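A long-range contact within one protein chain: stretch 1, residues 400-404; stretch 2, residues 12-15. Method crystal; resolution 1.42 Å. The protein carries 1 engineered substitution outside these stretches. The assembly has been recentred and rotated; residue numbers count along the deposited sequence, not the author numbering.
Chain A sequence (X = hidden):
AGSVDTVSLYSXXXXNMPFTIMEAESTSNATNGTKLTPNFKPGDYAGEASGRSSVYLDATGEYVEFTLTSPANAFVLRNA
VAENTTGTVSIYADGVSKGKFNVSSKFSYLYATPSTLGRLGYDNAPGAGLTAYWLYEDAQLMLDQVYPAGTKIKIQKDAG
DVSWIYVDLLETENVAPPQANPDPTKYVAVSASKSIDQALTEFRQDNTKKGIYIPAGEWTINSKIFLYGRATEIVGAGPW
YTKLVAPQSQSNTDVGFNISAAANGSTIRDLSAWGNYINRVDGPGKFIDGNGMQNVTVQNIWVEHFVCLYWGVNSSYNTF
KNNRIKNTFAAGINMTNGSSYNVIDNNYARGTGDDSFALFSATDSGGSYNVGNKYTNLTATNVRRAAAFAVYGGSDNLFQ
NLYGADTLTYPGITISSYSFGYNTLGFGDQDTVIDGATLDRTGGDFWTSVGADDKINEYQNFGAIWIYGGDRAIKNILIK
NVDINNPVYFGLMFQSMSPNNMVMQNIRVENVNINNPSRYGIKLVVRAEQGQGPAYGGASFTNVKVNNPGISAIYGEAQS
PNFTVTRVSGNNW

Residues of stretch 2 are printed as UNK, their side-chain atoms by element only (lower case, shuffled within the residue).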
# COMPACT_ATOMS: atom_id res chain seq x y z
N GLN A 400 12.82 -4.39 6.15
CA GLN A 400 14.10 -3.90 5.66
C GLN A 400 13.98 -3.38 4.24
O GLN A 400 13.35 -4.01 3.38
CB GLN A 400 15.12 -5.04 5.69
CG GLN A 400 16.52 -4.65 5.30
CD GLN A 400 17.48 -5.81 5.49
OE1 GLN A 400 17.37 -6.84 4.83
NE2 GLN A 400 18.40 -5.67 6.44
N ASN A 401 14.60 -2.22 3.99
CA ASN A 401 14.60 -1.55 2.69
C ASN A 401 13.17 -1.22 2.23
O ASN A 401 12.63 -1.80 1.29
CB ASN A 401 15.38 -2.30 1.61
CG ASN A 401 15.57 -1.46 0.37
OD1 ASN A 401 15.65 -0.24 0.47
ND2 ASN A 401 15.61 -2.09 -0.79
N LEU A 402 12.59 -0.25 2.93
CA LEU A 402 11.20 0.15 2.74
C LEU A 402 11.13 1.54 2.13
O LEU A 402 11.95 2.41 2.45
CB LEU A 402 10.46 0.20 4.07
CG LEU A 402 10.62 -0.98 5.02
CD1 LEU A 402 9.89 -0.69 6.34
CD2 LEU A 402 10.08 -2.24 4.34
N TYR A 403 10.13 1.76 1.27
CA TYR A 403 9.77 3.10 0.84
C TYR A 403 8.29 3.28 1.12
O TYR A 403 7.46 2.49 0.66
CB TYR A 403 10.05 3.32 -0.65
CG TYR A 403 9.68 4.73 -1.06
CD1 TYR A 403 10.49 5.80 -0.69
CD2 TYR A 403 8.51 5.00 -1.75
CE1 TYR A 403 10.15 7.10 -1.03
CE2 TYR A 403 8.17 6.30 -2.10
CZ TYR A 403 8.99 7.34 -1.74
OH TYR A 403 8.66 8.63 -2.08
N GLY A 404 7.95 4.31 1.87
CA GLY A 404 6.55 4.66 2.11
C GLY A 404 6.32 6.13 1.85
O GLY A 404 7.17 6.96 2.15
N UNK A 12 16.78 0.61 -2.98
CA UNK A 12 16.00 1.54 -3.78
C UNK A 12 15.95 2.98 -3.33
O UNK A 12 16.45 3.87 -4.03
N UNK A 13 15.36 3.25 -2.17
CA UNK A 13 14.80 2.23 -1.29
C UNK A 13 13.49 1.63 -1.81
O UNK A 13 12.86 2.16 -2.72
c UNK A 13 15.89 3.21 0.83
n UNK A 13 16.87 5.41 3.63
c UNK A 13 14.59 2.81 0.13
n UNK A 13 17.08 3.20 3.02
c UNK A 13 15.78 3.15 2.35
c UNK A 13 17.57 4.28 3.62
n UNK A 13 18.76 4.23 4.20
N UNK A 14 13.11 0.50 -1.23
CA UNK A 14 11.84 -0.13 -1.57
C UNK A 14 11.97 -1.20 -2.64
O UNK A 14 13.04 -1.75 -2.90
N UNK A 15 10.84 -1.49 -3.26
CA UNK A 15 10.78 -2.55 -4.26
C UNK A 15 11.49 -2.14 -5.54
O UNK A 15 11.45 -0.97 -5.95
c UNK A 15 9.33 -2.90 -4.57
O HOH W 1 17.77 0.45 2.46

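Position 12 has four backbone atoms, N, CA, C and O, and nothing beyond CA. Its nearest approach to stretch 1 is between its N and ND2 of Asn401, at 3.7 Å. A CB built in ideal geometry would point toward stretch 1 yet stay 4.5 Å from ND2 of Asn401; its crowding would come from within its own stretch, 3.0 Å from the N of position 14. The residue is Gly12, and the peptide bond that follows it is cis.

Position 13 carries seven side-chain atoms, four carbons and three nitrogens. The coordinates trace a chain of three carbons, then a nitrogen, then a carbon bearing two further nitrogens: a planar guanidinium group at the end of an unbranched arm. The CA-to-CB bond points toward stretch 1, placing CB 3.2 Å from OD1 of Asn401 and 3.5 Å from O of Leu402. Among the standard residues only arginine has this arm: this is Arg13, with chi1 m and both chi2 and chi3 t. Its NE donates to water 1 at 2.9 Å, and the same water donates to OD1 of Asn401 at 3.0 Å, so a single solvent molecule links the two side chains.

Position 14 again has no atom beyond CA. Here the backbone gives independent evidence: at phi 95° and psi -160°, a CB would be jammed against the carbonyl O of the preceding residue, and it would also lie 2.9 Å from CB of Tyr403, a clash. Both tests agree on Gly14. The bare CA sits 3.4 Å from O of Asn401 in a CA-H...O contact, with an angle of 134° at the hydrogen.

At position 15 the CB, the one side-chain carbon, points away from stretch 1 and comes no nearer than 6.8 Å, to O of Asn401, so the residue adds no buried area to the contact; it is Ala15.

The contact, burying 254 Å² over both sides, centres on Asn401, where the chain turns a corner. Its CA-to-CB bond points sideways, but with chi1 t the amide end comes nearer, and OD1 accepts a hydrogen bond from N of Gly14 (3.1 Å, N-H...O angle 153°) as well as one from water 1. One oxygen thus engages both the backbone and, through solvent, the arginine side chain. Beside it, CB of Tyr403 packs 3.7 Å from O of Arg13, and the absence of a side chain at Gly14 lets the backbones approach to 4.4 Å between CA of Leu402 and CA of Gly14.

Stretch 2, residues 12-15: GRGA
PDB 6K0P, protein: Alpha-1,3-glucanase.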